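Local atomic coordinates of uncharacterized protein (Bacteroides caccae, PDB entry 4R4K), a protein that is of unknown function but adopts a cystatin-like fold of the NTF2 clan and binds polyethylene glycol chains in the crystal. Residues A24-Y27 and T28-F32; L135-T138 and I139-V142. All coordinates share one frame; numbering follows the deposited sequence. Where two conformers were deposited one is given.

Contact 1 (A24-Y27 and T28-F32); sequences AFQY and TRIKF. With ACT (acetate ion), chain E.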
loop_
_atom_site.group_PDB
_atom_site.type_symbol
_atom_site.label_atom_id
_atom_site.label_comp_id
_atom_site.label_asym_id
_atom_site.label_seq_id
_atom_site.Cartn_x
_atom_site.Cartn_y
_atom_site.Cartn_z
ATOM N N ALA A 24 10.719 -10.836 -0.960
ATOM C CA ALA A 24 11.272 -11.227 0.349
ATOM C C ALA A 24 11.729 -10.003 1.134
ATOM O O ALA A 24 11.394 -9.858 2.312
ATOM C CB ALA A 24 12.432 -12.187 0.177
ATOM N N PHE A 25 12.430 -9.084 0.479
ATOM C CA PHE A 25 12.856 -7.861 1.162
ATOM C C PHE A 25 11.655 -7.011 1.574
ATOM O O PHE A 25 11.590 -6.482 2.698
ATOM C CB PHE A 25 13.795 -7.043 0.280
ATOM C CG PHE A 25 14.261 -5.768 0.911
ATOM C CD1 PHE A 25 15.231 -5.777 1.886
ATOM C CD2 PHE A 25 13.700 -4.536 0.544
ATOM C CE1 PHE A 25 15.662 -4.592 2.453
ATOM C CE2 PHE A 25 14.123 -3.344 1.116
ATOM C CZ PHE A 25 15.106 -3.380 2.078
ATOM N N GLN A 26 10.706 -6.847 0.650
ATOM C CA GLN A 26 9.515 -6.055 0.934
ATOM C C GLN A 26 8.813 -6.487 2.235
ATOM O O GLN A 26 8.486 -5.657 3.094
ATOM C CB GLN A 26 8.542 -6.091 -0.262
ATOM C CG GLN A 26 7.309 -5.246 -0.028
ATOM C CD GLN A 26 6.493 -4.871 -1.271
ATOM O OE1 GLN A 26 5.276 -4.757 -1.177
ATOM N NE2 GLN A 26 7.149 -4.684 -2.425
ATOM N N TYR A 27 8.590 -7.796 2.378
ATOM C CA TYR A 27 7.938 -8.295 3.580
ATOM C C TYR A 27 8.707 -7.960 4.865
ATOM O O TYR A 27 8.104 -7.666 5.913
ATOM C CB TYR A 27 7.728 -9.800 3.519
ATOM C CG TYR A 27 6.570 -10.245 2.680
ATOM C CD1 TYR A 27 5.277 -9.828 2.973
ATOM C CD2 TYR A 27 6.770 -11.100 1.611
ATOM C CE1 TYR A 27 4.202 -10.274 2.211
ATOM C CE2 TYR A 27 5.723 -11.538 0.842
ATOM C CZ TYR A 27 4.445 -11.122 1.157
ATOM O OH TYR A 27 3.427 -11.542 0.381
ATOM N N THR A 28 10.022 -7.920 4.786
ATOM C CA THR A 28 10.840 -7.580 5.980
ATOM C C THR A 28 10.723 -6.121 6.384
ATOM O O THR A 28 11.087 -5.764 7.512
ATOM C CB THR A 28 12.359 -7.898 5.809
ATOM O OG1 THR A 28 13.012 -6.993 4.907
ATOM C CG2 THR A 28 12.602 -9.351 5.401
ATOM N N ARG A 29 10.242 -5.265 5.473
ATOM C CA ARG A 29 10.151 -3.826 5.725
ATOM C C ARG A 29 8.739 -3.297 5.885
ATOM O O ARG A 29 8.464 -2.128 5.633
ATOM C CB ARG A 29 10.898 -3.065 4.648
ATOM C CG ARG A 29 12.381 -3.315 4.636
ATOM C CD ARG A 29 13.047 -3.065 5.989
ATOM N NE ARG A 29 14.490 -3.043 5.831
ATOM C CZ ARG A 29 15.194 -2.003 5.395
ATOM N NH1 ARG A 29 14.628 -0.832 5.112
ATOM N NH2 ARG A 29 16.495 -2.138 5.240
ATOM N N ILE A 30 7.850 -4.160 6.346
ATOM C CA ILE A 30 6.507 -3.756 6.681
ATOM C C ILE A 30 6.260 -4.138 8.131
ATOM O O ILE A 30 6.537 -5.274 8.520
ATOM C CB ILE A 30 5.467 -4.429 5.779
ATOM C CG1 ILE A 30 5.778 -4.117 4.303
ATOM C CG2 ILE A 30 4.086 -3.921 6.175
ATOM C CD1 ILE A 30 5.054 -4.992 3.302
ATOM N N LYS A 31 5.800 -3.175 8.926
ATOM C CA LYS A 31 5.520 -3.424 10.342
ATOM C C LYS A 31 4.062 -3.849 10.544
ATOM O O LYS A 31 3.176 -3.020 10.657
ATOM C CB LYS A 31 5.872 -2.201 11.189
ATOM C CG LYS A 31 7.387 -1.979 11.306
ATOM C CD LYS A 31 7.742 -0.789 12.185
ATOM C CE LYS A 31 9.183 -0.831 12.713
ATOM N NZ LYS A 31 9.731 -2.206 12.917
ATOM N N PHE A 32 3.837 -5.159 10.565
ATOM C CA PHE A 32 2.529 -5.748 10.764
ATOM C C PHE A 32 2.267 -5.958 12.252
ATOM O O PHE A 32 3.195 -6.276 12.993
ATOM C CB PHE A 32 2.443 -7.110 10.060
ATOM C CG PHE A 32 2.568 -7.042 8.558
ATOM C CD1 PHE A 32 1.535 -6.528 7.782
ATOM C CD2 PHE A 32 3.713 -7.535 7.896
ATOM C CE1 PHE A 32 1.639 -6.480 6.406
ATOM C CE2 PHE A 32 3.818 -7.493 6.502
ATOM C CZ PHE A 32 2.785 -6.967 5.758
HETATM C C ACT E . 18.292 -5.905 5.684
HETATM O O ACT E . 18.143 -4.689 5.497
HETATM O OXT ACT E . 18.820 -6.326 6.731
HETATM C CH3 ACT E . 17.834 -6.876 4.636
HETATM O O HOH W 1 7.441 -7.947 8.391
#

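Contact 2 (L135-T138 and I139-V142); sequences LKQT and IQQV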
loop_
_atom_site.group_PDB
_atom_site.type_symbol
_atom_site.label_atom_id
_atom_site.label_comp_id
_atom_site.label_asym_id
_atom_site.label_seq_id
_atom_site.Cartn_x
_atom_site.Cartn_y
_atom_site.Cartn_z
ATOM N N LEU A 135 -14.423 -11.022 1.543
ATOM C CA LEU A 135 -13.076 -10.787 2.098
ATOM C C LEU A 135 -12.141 -11.993 1.911
ATOM O O LEU A 135 -11.038 -11.858 1.383
ATOM C CB LEU A 135 -13.128 -10.390 3.571
ATOM C CG LEU A 135 -11.738 -10.140 4.205
ATOM C CD1 LEU A 135 -10.962 -9.063 3.451
ATOM C CD2 LEU A 135 -11.879 -9.748 5.665
ATOM N N LYS A 136 -12.600 -13.186 2.259
ATOM C CA LYS A 136 -11.737 -14.380 2.106
ATOM C C LYS A 136 -11.243 -14.598 0.677
ATOM O O LYS A 136 -10.039 -14.855 0.432
ATOM C CB LYS A 136 -12.454 -15.629 2.611
ATOM C CG LYS A 136 -11.575 -16.873 2.690
ATOM C CD LYS A 136 -12.178 -17.985 3.564
ATOM C CE LYS A 136 -11.320 -18.249 4.803
ATOM N NZ LYS A 136 -11.673 -19.512 5.517
ATOM N N GLN A 137 -12.145 -14.494 -0.286
ATOM C CA GLN A 137 -11.758 -14.680 -1.678
ATOM C C GLN A 137 -10.873 -13.531 -2.189
ATOM O O GLN A 137 -10.032 -13.732 -3.045
ATOM C CB GLN A 137 -12.980 -14.875 -2.570
ATOM C CG GLN A 137 -12.659 -15.319 -4.009
ATOM C CD GLN A 137 -11.583 -16.419 -4.136
ATOM O OE1 GLN A 137 -11.539 -17.382 -3.359
ATOM N NE2 GLN A 137 -10.702 -16.267 -5.130
ATOM N N THR A 138 -11.092 -12.321 -1.692
ATOM C CA THR A 138 -10.232 -11.191 -2.042
ATOM C C THR A 138 -8.804 -11.432 -1.574
ATOM O O THR A 138 -7.845 -11.192 -2.310
ATOM C CB THR A 138 -10.779 -9.896 -1.452
ATOM O OG1 THR A 138 -12.068 -9.690 -2.011
ATOM C CG2 THR A 138 -9.898 -8.682 -1.783
ATOM N N ILE A 139 -8.671 -11.907 -0.349
ATOM C CA ILE A 139 -7.358 -12.244 0.184
ATOM C C ILE A 139 -6.654 -13.302 -0.696
ATOM O O ILE A 139 -5.476 -13.199 -0.971
ATOM C CB ILE A 139 -7.460 -12.674 1.653
ATOM C CG1 ILE A 139 -7.864 -11.474 2.522
ATOM C CG2 ILE A 139 -6.138 -13.255 2.127
ATOM C CD1 ILE A 139 -8.281 -11.838 3.938
ATOM N N GLN A 140 -7.416 -14.286 -1.166
ATOM C CA GLN A 140 -6.876 -15.299 -2.065
ATOM C C GLN A 140 -6.461 -14.680 -3.420
ATOM O O GLN A 140 -5.474 -15.101 -4.000
ATOM C CB GLN A 140 -7.883 -16.439 -2.263
ATOM C CG GLN A 140 -7.446 -17.525 -3.251
ATOM C CD GLN A 140 -6.167 -18.251 -2.840
ATOM O OE1 GLN A 140 -5.900 -18.434 -1.656
ATOM N NE2 GLN A 140 -5.375 -18.658 -3.822
ATOM N N GLN A 141 -7.244 -13.729 -3.933
ATOM C CA GLN A 141 -6.887 -13.019 -5.175
ATOM C C GLN A 141 -5.570 -12.271 -5.007
ATOM O O GLN A 141 -4.718 -12.273 -5.907
ATOM C CB GLN A 141 -8.001 -12.065 -5.601
ATOM C CG GLN A 141 -9.226 -12.775 -6.144
ATOM C CD GLN A 141 -10.446 -11.878 -6.262
ATOM O OE1 GLN A 141 -10.365 -10.658 -6.099
ATOM N NE2 GLN A 141 -11.593 -12.491 -6.542
ATOM N N VAL A 142 -5.407 -11.622 -3.862
ATOM C CA VAL A 142 -4.155 -10.931 -3.534
ATOM C C VAL A 142 -2.983 -11.908 -3.479
ATOM O O VAL A 142 -1.909 -11.651 -4.025
ATOM C CB VAL A 142 -4.285 -10.137 -2.220
ATOM C CG1 VAL A 142 -2.913 -9.659 -1.738
ATOM C CG2 VAL A 142 -5.245 -8.973 -2.416
#

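Contact 1 (A24-Y27 and T28-F32)
Arg-29 folds back over the ring of Phe-25, four residues earlier. Its CB lies 3.9 Å from Gln-26 O. With chi1 at -65°, CG stands over one face of the Phe-25 ring, off-centre toward the rim and 4.1 Å from the centroid, a CH-pi contact. The bend at chi2 (-54°) then carries NE past Phe-25 CZ, and that same CZ sits over the centre of the guanidinium, 3.6 Å from Arg-29 CZ. The two planes are inclined by 57°, not stacked. At the tip NH2 gives a nearly straight hydrogen bond (3.0 Å) at the guanidinium edge to O of an acetate ion, probably from the crystallisation liquor; NH2 also forms a salt bridge with Glu-10, and NH1 bonds to Trp-116 O. Arginine suits this buried place, its aliphatic part packing on the aromatic ring while its charge meets several acceptors. Thr-28 turns OG1 back to Phe-25 O (2.7 Å), in the carbonyl plane and on a lone pair. Arg-29 N donates to Gln-26 O (3.0 Å), whereas its bond to Phe-25 O is weak. This tightening from i to i+4 toward i to i+3 bonding is typical of a helix C-terminus, here where helix 23-28 gives way to a loop.

Contact 2 (L135-T138 and I139-V142)
Leu-135 meets Ile-139 one helical turn on, their side chains slanting across each other so that Leu-135 CG lies 3.9 Å from Ile-139 CD1. With CG anti to the backbone N (chi1 180°), the leucine reaches toward the next turn, and its CD1 also touches the isoleucine's terminal methyl. Leucine suits this buried position, where its side chain also packs on Tyr-126. Its carbonyl O accepts Ile-139 N at 2.9 Å.

Lys-136 joins the next turn through its backbone, O accepting Gln-140 N at 3.1 Å, while its long, charged side chain suits the exposed surface. This regular i to i+4 bonding marks the first turns of the alpha-helix 135-152, within a cystatin-like fold that also contains a five-stranded antiparallel sheet.

Gln-137 bends at chi2 (43°), bringing OE1 to 3.9 Å from Gln-140 CB and NE2 equally near Gln-141 CG. Its amide plane is turned 65° from that of Gln-141, and the two side chains cross at about a right angle. Such flexible polar chains can offer their methylenes to one another on a helix surface.

Thr-138 accepts Val-142 N on its O (2.9 Å), and Val-142 CG2 lies 3.4 Å from the same oxygen. The threonine's buried OG1 bonds back to Glu-134 O, satisfying the hydroxyl, as its side chain packs on Leu-130.

How the contacts relate
Both contacts are local and partly buried, but they belong to different helices: contact 1 spans the end of helix 23-28 and the loop after it, contact 2 the first turns of helix 135-152. Their centres lie about 20 Å apart and the nearest atoms about 7 Å apart, without touching. The helix of contact 1 does reach helix 135-152, further along it than contact 2: Gln-26 touches Phe-149 and Tyr-27 touches Asn-146. Chemistry follows position. At the helix end, contact 1 mixes weak and uneven backbone bonds with a buried charge and an aromatic ring; contact 2 has regular backbone bonding, aliphatic packing of buried Leu-135 on the partly exposed Ile-139, and glutamines where the helix is more exposed.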